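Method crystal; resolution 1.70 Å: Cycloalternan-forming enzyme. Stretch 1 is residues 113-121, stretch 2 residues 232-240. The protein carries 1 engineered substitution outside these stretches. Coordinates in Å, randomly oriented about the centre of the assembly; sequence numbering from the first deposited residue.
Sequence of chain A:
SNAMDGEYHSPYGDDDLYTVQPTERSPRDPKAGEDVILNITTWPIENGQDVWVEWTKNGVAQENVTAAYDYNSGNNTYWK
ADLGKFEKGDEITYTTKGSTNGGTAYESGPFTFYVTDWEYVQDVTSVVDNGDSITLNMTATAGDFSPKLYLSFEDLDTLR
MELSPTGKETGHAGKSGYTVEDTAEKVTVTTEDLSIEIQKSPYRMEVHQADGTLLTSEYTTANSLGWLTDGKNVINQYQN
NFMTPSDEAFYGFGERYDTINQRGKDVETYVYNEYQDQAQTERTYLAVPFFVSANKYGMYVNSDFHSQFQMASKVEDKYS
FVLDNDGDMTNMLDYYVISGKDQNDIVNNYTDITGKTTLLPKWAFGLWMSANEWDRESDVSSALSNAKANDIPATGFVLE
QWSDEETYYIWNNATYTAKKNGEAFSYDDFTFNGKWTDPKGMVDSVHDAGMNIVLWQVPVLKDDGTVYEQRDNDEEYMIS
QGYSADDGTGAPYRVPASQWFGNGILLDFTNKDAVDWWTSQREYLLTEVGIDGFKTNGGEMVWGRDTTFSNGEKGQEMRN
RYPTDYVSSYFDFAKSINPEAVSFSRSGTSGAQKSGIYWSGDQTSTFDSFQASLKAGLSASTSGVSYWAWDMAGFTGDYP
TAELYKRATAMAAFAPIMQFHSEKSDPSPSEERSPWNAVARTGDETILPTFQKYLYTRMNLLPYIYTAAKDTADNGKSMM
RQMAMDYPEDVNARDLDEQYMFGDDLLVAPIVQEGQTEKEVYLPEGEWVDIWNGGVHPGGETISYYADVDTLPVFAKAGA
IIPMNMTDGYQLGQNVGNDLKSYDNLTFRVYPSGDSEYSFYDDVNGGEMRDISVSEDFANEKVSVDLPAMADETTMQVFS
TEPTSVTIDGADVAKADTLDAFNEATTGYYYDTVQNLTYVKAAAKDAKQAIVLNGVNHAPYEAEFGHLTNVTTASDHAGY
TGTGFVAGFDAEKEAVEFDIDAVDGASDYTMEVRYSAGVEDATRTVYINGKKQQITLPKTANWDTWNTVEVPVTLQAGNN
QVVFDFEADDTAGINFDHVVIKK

Stretch 1 113-121: FYVTDWEYV
Stretch 2 232-240: KNVINQYQN

Two strands of one chain run in broadly the same direction here without hydrogen bonding to each other. Strand 117-121 and the strand that continues through 240 have axes 41° apart in direction, signed crossing angle -41°, with a closest approach of 8.9 Å. No hydrogen bond links the stretches directly, so side chains and two waters fill the gap. The CA atoms of Tyr114 and Val234 lie 7.2 Å apart, those of Thr116 and Asn236 8.0 Å, those of Trp118 and Gln237 8.8 Å, and those of Tyr120 and Gln239 9.0 Å. The register thus advances two for two, except that stretch 2 moves by one residue between Asn236 and Gln237. Backbones are mostly extended (Trp118 phi/psi -73/138, Gln239 -147/154), but Asn233 (-121/-36) and Asn236 (-101/-20) depart from this. Asn236 and Gln237 both point toward stretch 1, two successive side chains at the slip, before Tyr238 turns away and Gln239 returns. Within stretch 1, Trp118 N donates to Asp117 OD1 at 2.8 Å, with Asp117 at chi1 -152° (t), chi2 -15°.

Aromatic faces supply the main platforms, electron-rich surfaces that suit aliphatic CH and amide groups. Tyr114 (chi1 -53°, m; chi2 -90°) presents one face to Asn233 (m, chi2 -80°), whose CB sits 3.9 Å from the Tyr114 ring centroid and 16° off the normal, a CH-pi contact. Trp118 (chi1 -71°, m; chi2 98°) carries Gln239 NE2 over one face, 3.3 Å from Trp118 CD2; Gln239 has chi1 69° (p), chi2 176° (t) and chi3 -79°. At the indole edge, Trp118 CH2 meets Tyr238 C at 3.9 Å. Gln237 (m, t, chi3 -35°) brings OE1 to 3.4 Å from Trp118 CZ2.

Apolar contact lies near the start of the stretches, where the Tyr114 ring and the Thr116 methyl meet Val234 (m): Tyr114 CD2 is 3.7 Å from Val234 CG1, and Thr116 CG2 3.9 Å from Val234 CG2.

Water spans polar groups that do not bond directly. With Thr116 at chi1 54° (p) and Asn236 at chi1 -75° (m), chi2 -18°, one water lies 2.7 Å from Thr116 OG1 and accepts from Asn236 ND2 at 2.8 Å; beside it, Thr116 CG2 makes van der Waals contact with Asn236 ND2 at 3.8 Å. A second lies 2.9 Å from Tyr120 OH and donates to Gln239 OE1 at 2.9 Å. Tyr120 (chi1 -60°, m; chi2 -89°) starts sideways, yet its end comes nearer; Tyr120 OH is 3.4 Å from Gln239 NE2, but a poor angle rules out a hydrogen bond. Gln239 thus spans both chemistries, amide nitrogen over the indole and carbonyl oxygen to water.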

# COMPACT_ATOMS: atom_id res chain seq x y z
N PHE A 113 13.90 -34.34 -19.15
CA PHE A 113 12.56 -33.78 -18.90
C PHE A 113 11.51 -34.87 -18.95
O PHE A 113 11.71 -35.91 -19.61
CB PHE A 113 12.21 -32.58 -19.82
CG PHE A 113 12.15 -32.90 -21.30
CD1 PHE A 113 10.96 -33.34 -21.91
CD2 PHE A 113 13.27 -32.68 -22.12
CE1 PHE A 113 10.91 -33.58 -23.29
CE2 PHE A 113 13.23 -32.91 -23.50
CZ PHE A 113 12.04 -33.36 -24.08
N TYR A 114 10.41 -34.64 -18.23
CA TYR A 114 9.31 -35.59 -18.15
C TYR A 114 8.08 -34.92 -18.75
O TYR A 114 7.68 -33.84 -18.33
CB TYR A 114 9.03 -35.99 -16.70
CG TYR A 114 10.25 -36.49 -15.96
CD1 TYR A 114 10.60 -37.85 -15.97
CD2 TYR A 114 11.06 -35.60 -15.22
CE1 TYR A 114 11.73 -38.30 -15.29
CE2 TYR A 114 12.17 -36.05 -14.53
CZ TYR A 114 12.50 -37.39 -14.57
OH TYR A 114 13.61 -37.83 -13.87
N VAL A 115 7.48 -35.58 -19.73
CA VAL A 115 6.41 -34.98 -20.50
C VAL A 115 5.09 -35.14 -19.76
O VAL A 115 4.70 -36.24 -19.36
CB VAL A 115 6.38 -35.55 -21.93
CG1 VAL A 115 5.24 -34.94 -22.73
CG2 VAL A 115 7.72 -35.28 -22.62
N THR A 116 4.40 -34.01 -19.59
CA THR A 116 3.25 -33.93 -18.71
C THR A 116 1.94 -33.68 -19.44
O THR A 116 1.92 -33.28 -20.62
CB THR A 116 3.47 -32.77 -17.71
OG1 THR A 116 3.75 -31.57 -18.46
CG2 THR A 116 4.65 -33.07 -16.77
N ASP A 117 0.83 -33.93 -18.74
CA ASP A 117 -0.48 -33.45 -19.17
C ASP A 117 -1.34 -33.22 -17.94
O ASP A 117 -1.01 -33.69 -16.85
CB ASP A 117 -1.15 -34.43 -20.16
CG ASP A 117 -2.12 -33.73 -21.13
OD1 ASP A 117 -2.52 -32.57 -20.91
OD2 ASP A 117 -2.48 -34.37 -22.14
N TRP A 118 -2.42 -32.47 -18.13
CA TRP A 118 -3.35 -32.15 -17.04
C TRP A 118 -4.21 -33.33 -16.62
O TRP A 118 -4.71 -34.08 -17.47
CB TRP A 118 -4.22 -30.94 -17.44
CG TRP A 118 -3.42 -29.67 -17.45
CD1 TRP A 118 -2.87 -29.05 -18.54
CD2 TRP A 118 -3.05 -28.89 -16.31
NE1 TRP A 118 -2.18 -27.92 -18.14
CE2 TRP A 118 -2.26 -27.81 -16.78
CE3 TRP A 118 -3.28 -29.03 -14.93
CZ2 TRP A 118 -1.73 -26.84 -15.92
CZ3 TRP A 118 -2.74 -28.06 -14.06
CH2 TRP A 118 -1.98 -26.98 -14.57
N GLU A 119 -4.37 -33.46 -15.31
CA GLU A 119 -5.35 -34.38 -14.70
C GLU A 119 -6.19 -33.51 -13.77
O GLU A 119 -5.66 -32.59 -13.13
CB GLU A 119 -4.64 -35.46 -13.89
CG GLU A 119 -3.75 -36.37 -14.73
CD GLU A 119 -3.02 -37.43 -13.92
OE1 GLU A 119 -3.03 -37.39 -12.67
OE2 GLU A 119 -2.42 -38.31 -14.57
N TYR A 120 -7.49 -33.78 -13.72
CA TYR A 120 -8.40 -32.97 -12.92
C TYR A 120 -9.19 -33.84 -11.98
O TYR A 120 -9.32 -35.02 -12.20
CB TYR A 120 -9.38 -32.18 -13.80
CG TYR A 120 -8.72 -31.23 -14.77
CD1 TYR A 120 -8.44 -29.91 -14.39
CD2 TYR A 120 -8.41 -31.64 -16.09
CE1 TYR A 120 -7.84 -29.02 -15.28
CE2 TYR A 120 -7.80 -30.75 -16.98
CZ TYR A 120 -7.53 -29.45 -16.56
OH TYR A 120 -6.94 -28.56 -17.44
N VAL A 121 -9.69 -33.24 -10.91
CA VAL A 121 -10.63 -33.91 -10.02
C VAL A 121 -11.89 -34.20 -10.84
O VAL A 121 -12.40 -33.31 -11.53
CB VAL A 121 -10.97 -33.04 -8.78
CG1 VAL A 121 -12.10 -33.65 -7.98
CG2 VAL A 121 -9.74 -32.88 -7.89
N LYS A 232 4.08 -40.12 -12.92
CA LYS A 232 5.14 -40.98 -12.39
C LYS A 232 6.20 -40.29 -11.53
O LYS A 232 6.56 -40.79 -10.46
CB LYS A 232 5.86 -41.69 -13.55
CG LYS A 232 5.07 -42.80 -14.22
CD LYS A 232 5.90 -43.58 -15.24
CE LYS A 232 6.04 -42.82 -16.55
NZ LYS A 232 6.48 -43.74 -17.64
N ASN A 233 6.72 -39.18 -12.02
CA ASN A 233 7.93 -38.55 -11.47
C ASN A 233 7.71 -37.12 -10.99
O ASN A 233 8.33 -36.69 -10.02
CB ASN A 233 9.04 -38.52 -12.54
CG ASN A 233 9.49 -39.91 -12.95
OD1 ASN A 233 10.28 -40.55 -12.24
ND2 ASN A 233 9.03 -40.38 -14.11
N VAL A 234 6.85 -36.38 -11.69
CA VAL A 234 6.71 -34.94 -11.46
C VAL A 234 5.26 -34.46 -11.41
O VAL A 234 4.40 -35.02 -12.10
CB VAL A 234 7.46 -34.07 -12.52
CG1 VAL A 234 8.96 -34.27 -12.42
CG2 VAL A 234 6.98 -34.36 -13.95
N ILE A 235 5.02 -33.45 -10.56
CA ILE A 235 3.84 -32.56 -10.63
C ILE A 235 4.42 -31.15 -10.81
O ILE A 235 5.12 -30.64 -9.92
CB ILE A 235 2.92 -32.66 -9.38
CG1 ILE A 235 2.29 -34.07 -9.33
CG2 ILE A 235 1.89 -31.53 -9.41
CD1 ILE A 235 1.70 -34.47 -7.99
N ASN A 236 4.20 -30.55 -11.99
CA ASN A 236 4.87 -29.29 -12.35
C ASN A 236 4.02 -28.04 -12.18
O ASN A 236 4.57 -26.92 -12.14
CB ASN A 236 5.41 -29.34 -13.80
CG ASN A 236 6.66 -30.20 -13.92
OD1 ASN A 236 7.32 -30.48 -12.93
ND2 ASN A 236 7.00 -30.60 -15.14
N GLN A 237 2.71 -28.22 -12.13
CA GLN A 237 1.80 -27.08 -11.98
C GLN A 237 0.48 -27.51 -11.37
O GLN A 237 0.11 -28.69 -11.47
CB GLN A 237 1.50 -26.42 -13.33
CG GLN A 237 2.60 -25.54 -13.92
CD GLN A 237 2.12 -24.70 -15.09
OE1 GLN A 237 1.26 -25.12 -15.88
NE2 GLN A 237 2.68 -23.49 -15.21
N TYR A 238 -0.23 -26.56 -10.75
CA TYR A 238 -1.59 -26.75 -10.28
C TYR A 238 -2.47 -25.69 -10.87
O TYR A 238 -2.00 -24.60 -11.20
CB TYR A 238 -1.66 -26.54 -8.77
CG TYR A 238 -1.14 -27.67 -7.93
CD1 TYR A 238 -1.91 -28.83 -7.76
CD2 TYR A 238 0.09 -27.56 -7.25
CE1 TYR A 238 -1.46 -29.87 -6.95
CE2 TYR A 238 0.55 -28.61 -6.45
CZ TYR A 238 -0.22 -29.75 -6.30
OH TYR A 238 0.21 -30.80 -5.49
N GLN A 239 -3.77 -25.97 -10.98
CA GLN A 239 -4.72 -24.89 -11.31
C GLN A 239 -6.06 -25.12 -10.64
O GLN A 239 -6.43 -26.25 -10.32
CB GLN A 239 -4.91 -24.77 -12.84
CG GLN A 239 -5.65 -25.94 -13.48
CD GLN A 239 -5.89 -25.69 -14.96
OE1 GLN A 239 -6.80 -24.96 -15.34
NE2 GLN A 239 -5.05 -26.27 -15.80
N ASN A 240 -6.78 -24.01 -10.43
CA ASN A 240 -8.22 -24.07 -10.21
C ASN A 240 -8.89 -22.92 -10.97
O ASN A 240 -8.23 -21.94 -11.36
CB ASN A 240 -8.58 -24.07 -8.72
CG ASN A 240 -9.92 -24.76 -8.44
OD1 ASN A 240 -10.65 -25.14 -9.37
ND2 ASN A 240 -10.26 -24.94 -7.17
O HOH W 1 5.52 -29.83 -17.43
O HOH W 2 -8.45 -26.14 -17.42